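Local coordinates for peptidoglycan-recognition protein SD (Drosophila melanogaster, PDB 2RKQ) that binds bacterial peptidoglycan and activates the Toll pathway in the innate immune response to Gram-positive bacteria, at residues A18-V30 with E79-G91. Sequence-based numbering, arbitrary orientation. Where two conformers were deposited one is given.
Unlike the reference sequence in segment 18-30: Val23 (reference Glu).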
loop_
_atom_site.group_PDB
_atom_site.type_symbol
_atom_site.label_atom_id
_atom_site.label_comp_id
_atom_site.label_asym_id
_atom_site.label_seq_id
_atom_site.Cartn_x
_atom_site.Cartn_y
_atom_site.Cartn_z
ATOM N N ALA A 18 12.454 15.087 -4.067
ATOM C CA ALA A 18 11.941 14.707 -5.363
ATOM C C ALA A 18 11.571 13.253 -5.342
ATOM O O ALA A 18 12.159 12.443 -4.612
ATOM C CB ALA A 18 12.997 14.963 -6.435
ATOM N N ILE A 19 10.559 12.929 -6.135
ATOM C CA ILE A 19 10.203 11.550 -6.347
ATOM C C ILE A 19 10.167 11.321 -7.844
ATOM O O ILE A 19 9.574 12.114 -8.572
ATOM C CB ILE A 19 8.849 11.217 -5.718
ATOM C CG1 ILE A 19 8.910 11.378 -4.196
ATOM C CG2 ILE A 19 8.481 9.766 -6.021
ATOM C CD1 ILE A 19 7.538 11.412 -3.546
ATOM N N ASP A 20 10.795 10.242 -8.292
ATOM C CA ASP A 20 10.772 9.897 -9.711
ATOM C C ASP A 20 9.360 9.586 -10.188
ATOM O O ASP A 20 8.535 9.115 -9.413
ATOM C CB ASP A 20 11.704 8.721 -9.985
ATOM C CG ASP A 20 13.170 9.141 -10.027
ATOM O OD1 ASP A 20 13.470 10.209 -10.610
ATOM O OD2 ASP A 20 14.005 8.410 -9.464
ATOM N N SER A 21 9.078 9.862 -11.459
ATOM C CA SER A 21 7.756 9.601 -12.024
ATOM C C SER A 21 7.597 8.156 -12.504
ATOM O O SER A 21 8.580 7.452 -12.780
ATOM C CB SER A 21 7.498 10.557 -13.187
ATOM O OG SER A 21 8.422 10.310 -14.224
ATOM N N MET A 22 6.346 7.718 -12.592
ATOM C CA MET A 22 6.021 6.431 -13.214
ATOM C C MET A 22 4.916 6.649 -14.216
ATOM O O MET A 22 4.101 7.549 -14.047
ATOM C CB MET A 22 5.519 5.421 -12.192
ATOM C CG MET A 22 6.502 5.070 -11.139
ATOM S SD MET A 22 5.983 3.568 -10.294
ATOM C CE MET A 22 4.500 4.036 -9.416
ATOM N N VAL A 23 4.890 5.792 -15.230
ATOM C CA VAL A 23 3.886 5.843 -16.282
ATOM C C VAL A 23 2.692 5.011 -15.831
ATOM O O VAL A 23 2.856 3.845 -15.513
ATOM C CB VAL A 23 4.486 5.274 -17.596
ATOM C CG1 VAL A 23 3.412 5.062 -18.664
ATOM C CG2 VAL A 23 5.611 6.194 -18.103
ATOM N N THR A 24 1.515 5.628 -15.759
ATOM C CA THR A 24 0.270 4.922 -15.443
ATOM C C THR A 24 -0.454 4.628 -16.764
ATOM O O THR A 24 -0.282 5.373 -17.735
ATOM C CB THR A 24 -0.665 5.764 -14.557
ATOM O OG1 THR A 24 -0.924 7.004 -15.225
ATOM C CG2 THR A 24 -0.053 6.023 -13.189
ATOM N N PRO A 25 -1.281 3.569 -16.810
ATOM C CA PRO A 25 -1.591 2.624 -15.733
ATOM C C PRO A 25 -0.412 1.717 -15.422
ATOM O O PRO A 25 0.360 1.345 -16.311
ATOM C CB PRO A 25 -2.768 1.825 -16.306
ATOM C CG PRO A 25 -2.593 1.911 -17.776
ATOM C CD PRO A 25 -2.041 3.265 -18.042
ATOM N N LEU A 26 -0.268 1.386 -14.138
ATOM C CA LEU A 26 0.863 0.604 -13.678
ATOM C C LEU A 26 0.639 -0.871 -13.920
ATOM O O LEU A 26 -0.478 -1.350 -13.741
ATOM C CB LEU A 26 1.083 0.839 -12.195
ATOM C CG LEU A 26 1.312 2.297 -11.819
ATOM C CD1 LEU A 26 1.163 2.493 -10.328
ATOM C CD2 LEU A 26 2.681 2.779 -12.300
ATOM N N PRO A 27 1.686 -1.590 -14.362
ATOM C CA PRO A 27 1.510 -3.022 -14.613
ATOM C C PRO A 27 1.353 -3.926 -13.397
ATOM O O PRO A 27 0.900 -5.061 -13.566
ATOM C CB PRO A 27 2.744 -3.417 -15.418
ATOM C CG PRO A 27 3.569 -2.214 -15.573
ATOM C CD PRO A 27 3.000 -1.090 -14.806
ATOM N N ARG A 28 1.717 -3.449 -12.204
ATOM C CA ARG A 28 1.754 -4.319 -11.020
ATOM C C ARG A 28 1.160 -3.639 -9.809
ATOM O O ARG A 28 1.243 -2.422 -9.685
ATOM C CB ARG A 28 3.194 -4.712 -10.660
ATOM C CG ARG A 28 4.038 -5.081 -11.844
ATOM C CD ARG A 28 5.284 -5.807 -11.403
ATOM N NE ARG A 28 6.207 -4.998 -10.611
ATOM C CZ ARG A 28 7.530 -5.199 -10.621
ATOM N NH1 ARG A 28 8.055 -6.147 -11.387
ATOM N NH2 ARG A 28 8.328 -4.443 -9.885
ATOM N N ALA A 29 0.567 -4.444 -8.928
ATOM C CA ALA A 29 0.163 -3.994 -7.589
ATOM C C ALA A 29 0.877 -4.863 -6.577
ATOM O O ALA A 29 0.968 -6.074 -6.759
ATOM C CB ALA A 29 -1.347 -4.113 -7.416
ATOM N N VAL A 30 1.411 -4.232 -5.535
ATOM C CA VAL A 30 2.207 -4.925 -4.541
ATOM C C VAL A 30 1.546 -4.726 -3.188
ATOM O O VAL A 30 1.291 -3.603 -2.793
ATOM C CB VAL A 30 3.670 -4.404 -4.508
ATOM C CG1 VAL A 30 4.450 -5.047 -3.363
ATOM C CG2 VAL A 30 4.361 -4.748 -5.819
ATOM N N GLU A 79 -4.820 7.802 1.213
ATOM C CA GLU A 79 -3.983 8.169 0.086
ATOM C C GLU A 79 -2.540 8.457 0.501
ATOM O O GLU A 79 -2.304 9.212 1.447
ATOM C CB GLU A 79 -4.542 9.432 -0.548
ATOM C CG GLU A 79 -3.745 9.896 -1.740
ATOM C CD GLU A 79 -4.286 11.184 -2.324
ATOM O OE1 GLU A 79 -4.890 11.999 -1.580
ATOM O OE2 GLU A 79 -4.080 11.367 -3.539
ATOM N N GLY A 80 -1.609 7.841 -0.220
ATOM C CA GLY A 80 -0.174 8.094 -0.052
ATOM C C GLY A 80 0.363 8.842 -1.257
ATOM O O GLY A 80 -0.197 9.869 -1.672
ATOM N N ARG A 81 1.459 8.339 -1.830
ATOM C CA ARG A 81 1.976 8.924 -3.078
ATOM C C ARG A 81 0.993 8.795 -4.220
ATOM O O ARG A 81 0.177 7.877 -4.244
ATOM C CB ARG A 81 3.265 8.231 -3.514
ATOM C CG ARG A 81 4.375 8.367 -2.528
ATOM C CD ARG A 81 5.625 7.604 -2.978
ATOM N NE ARG A 81 6.587 7.693 -1.886
ATOM C CZ ARG A 81 7.917 7.710 -2.019
ATOM N NH1 ARG A 81 8.504 7.599 -3.213
ATOM N NH2 ARG A 81 8.667 7.840 -0.925
ATOM N N SER A 82 1.088 9.702 -5.197
ATOM C CA SER A 82 0.329 9.575 -6.422
ATOM C C SER A 82 0.764 8.329 -7.186
ATOM O O SER A 82 1.949 8.001 -7.179
ATOM C CB SER A 82 0.594 10.779 -7.318
ATOM O OG SER A 82 -0.059 10.601 -8.556
ATOM N N PRO A 83 -0.172 7.640 -7.864
ATOM C CA PRO A 83 0.248 6.524 -8.694
ATOM C C PRO A 83 1.276 6.869 -9.767
ATOM O O PRO A 83 1.958 5.960 -10.248
ATOM C CB PRO A 83 -1.064 6.058 -9.338
ATOM C CG PRO A 83 -2.104 6.468 -8.359
ATOM C CD PRO A 83 -1.645 7.787 -7.864
ATOM N N SER A 84 1.389 8.146 -10.153
ATOM C CA SER A 84 2.427 8.533 -11.118
ATOM C C SER A 84 3.741 8.918 -10.455
ATOM O O SER A 84 4.637 9.471 -11.102
ATOM C CB SER A 84 1.990 9.682 -12.048
ATOM O OG SER A 84 0.605 9.715 -12.289
ATOM N N GLN A 85 3.844 8.661 -9.153
ATOM C CA GLN A 85 5.102 8.854 -8.433
ATOM C C GLN A 85 5.594 7.487 -7.997
ATOM O O GLN A 85 4.857 6.738 -7.364
ATOM C CB GLN A 85 4.906 9.746 -7.189
ATOM C CG GLN A 85 4.618 11.197 -7.525
ATOM C CD GLN A 85 4.277 12.036 -6.303
ATOM O OE1 GLN A 85 4.726 13.191 -6.181
ATOM N NE2 GLN A 85 3.441 11.508 -5.427
ATOM N N ARG A 86 6.849 7.179 -8.300
ATOM C CA ARG A 86 7.439 5.916 -7.868
ATOM C C ARG A 86 7.303 5.765 -6.360
ATOM O O ARG A 86 7.433 6.744 -5.613
ATOM C CB ARG A 86 8.912 5.875 -8.281
ATOM C CG ARG A 86 9.541 4.515 -8.070
ATOM C CD ARG A 86 11.033 4.572 -8.357
ATOM N NE ARG A 86 11.289 4.710 -9.785
ATOM C CZ ARG A 86 12.382 5.236 -10.328
ATOM N NH1 ARG A 86 13.353 5.737 -9.570
ATOM N NH2 ARG A 86 12.483 5.281 -11.648
ATOM N N GLY A 87 6.989 4.555 -5.912
ATOM C CA GLY A 87 6.946 4.273 -4.486
ATOM C C GLY A 87 8.328 4.032 -3.919
ATOM O O GLY A 87 9.329 4.083 -4.639
ATOM N N ALA A 88 8.372 3.812 -2.610
ATOM C CA ALA A 88 9.615 3.492 -1.915
ATOM C C ALA A 88 9.304 2.339 -0.985
ATOM O O ALA A 88 9.042 2.527 0.211
ATOM C CB ALA A 88 10.140 4.699 -1.138
ATOM N N PHE A 89 9.302 1.143 -1.552
ATOM C CA PHE A 89 9.053 -0.074 -0.782
ATOM C C PHE A 89 9.835 -1.274 -1.309
ATOM O O PHE A 89 9.888 -2.291 -0.633
ATOM C CB PHE A 89 7.543 -0.392 -0.690
ATOM C CG PHE A 89 6.858 -0.453 -2.019
ATOM C CD1 PHE A 89 6.888 -1.614 -2.784
ATOM C CD2 PHE A 89 6.186 0.660 -2.512
ATOM C CE1 PHE A 89 6.254 -1.650 -4.037
ATOM C CE2 PHE A 89 5.562 0.633 -3.759
ATOM C CZ PHE A 89 5.587 -0.524 -4.518
ATOM N N ALA A 90 10.475 -1.157 -2.479
ATOM C CA ALA A 90 11.090 -2.331 -3.094
ATOM C C ALA A 90 12.391 -2.070 -3.843
ATOM O O ALA A 90 12.803 -2.890 -4.670
ATOM C CB ALA A 90 10.079 -3.004 -4.035
ATOM N N GLY A 91 13.022 -0.925 -3.583
ATOM C CA GLY A 91 14.310 -0.613 -4.237
ATOM C C GLY A 91 14.240 -0.750 -5.752
ATOM O O GLY A 91 13.409 -0.128 -6.395
HETATM O O HOH W 1 9.816 4.982 -12.153
#
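Arg86 N donates a nearly straight bond to Asp20 O (2.8 Å, 166°), which the CA-H of Gln85 also touches weakly. Met22 N answers with a bond to Ser84 O (2.9 Å) from well above the carbonyl plane, completing a single beta bridge between Ser21 and Gln85, just where the type I turn Ser82-Gln85 ends. Beyond it, Arg86 bends at its third torsion (-72°), which lays one face of its guanidinium, near the rim, over Asp20 CB and brings NH1 to Asp20 OD2 in a 2.8 Å salt bridge, carboxylate and guanidinium planes 60° apart. A water links Arg86 NH2 to Ser21 O. On the inner side, Met22 curls its CE to 3.3 Å from Pro83 O. Arg81 NH1 holds Arg86 O (2.8 Å) in its guanidinium plane, Ile19 CD1 lies over one face, near its rim, and Ile65 O and Asp64 O take NE and NH2. A leucine at Arg81 would probably strand these three carbonyls without their donor and remove the flat group under Ile19. Thus Arg81 braces its own loop, while two backbone bonds, Arg86's ionic link and packing by Ile19 and Met22 join it to the extended approach to strand 26-33 in this amidase-like fold.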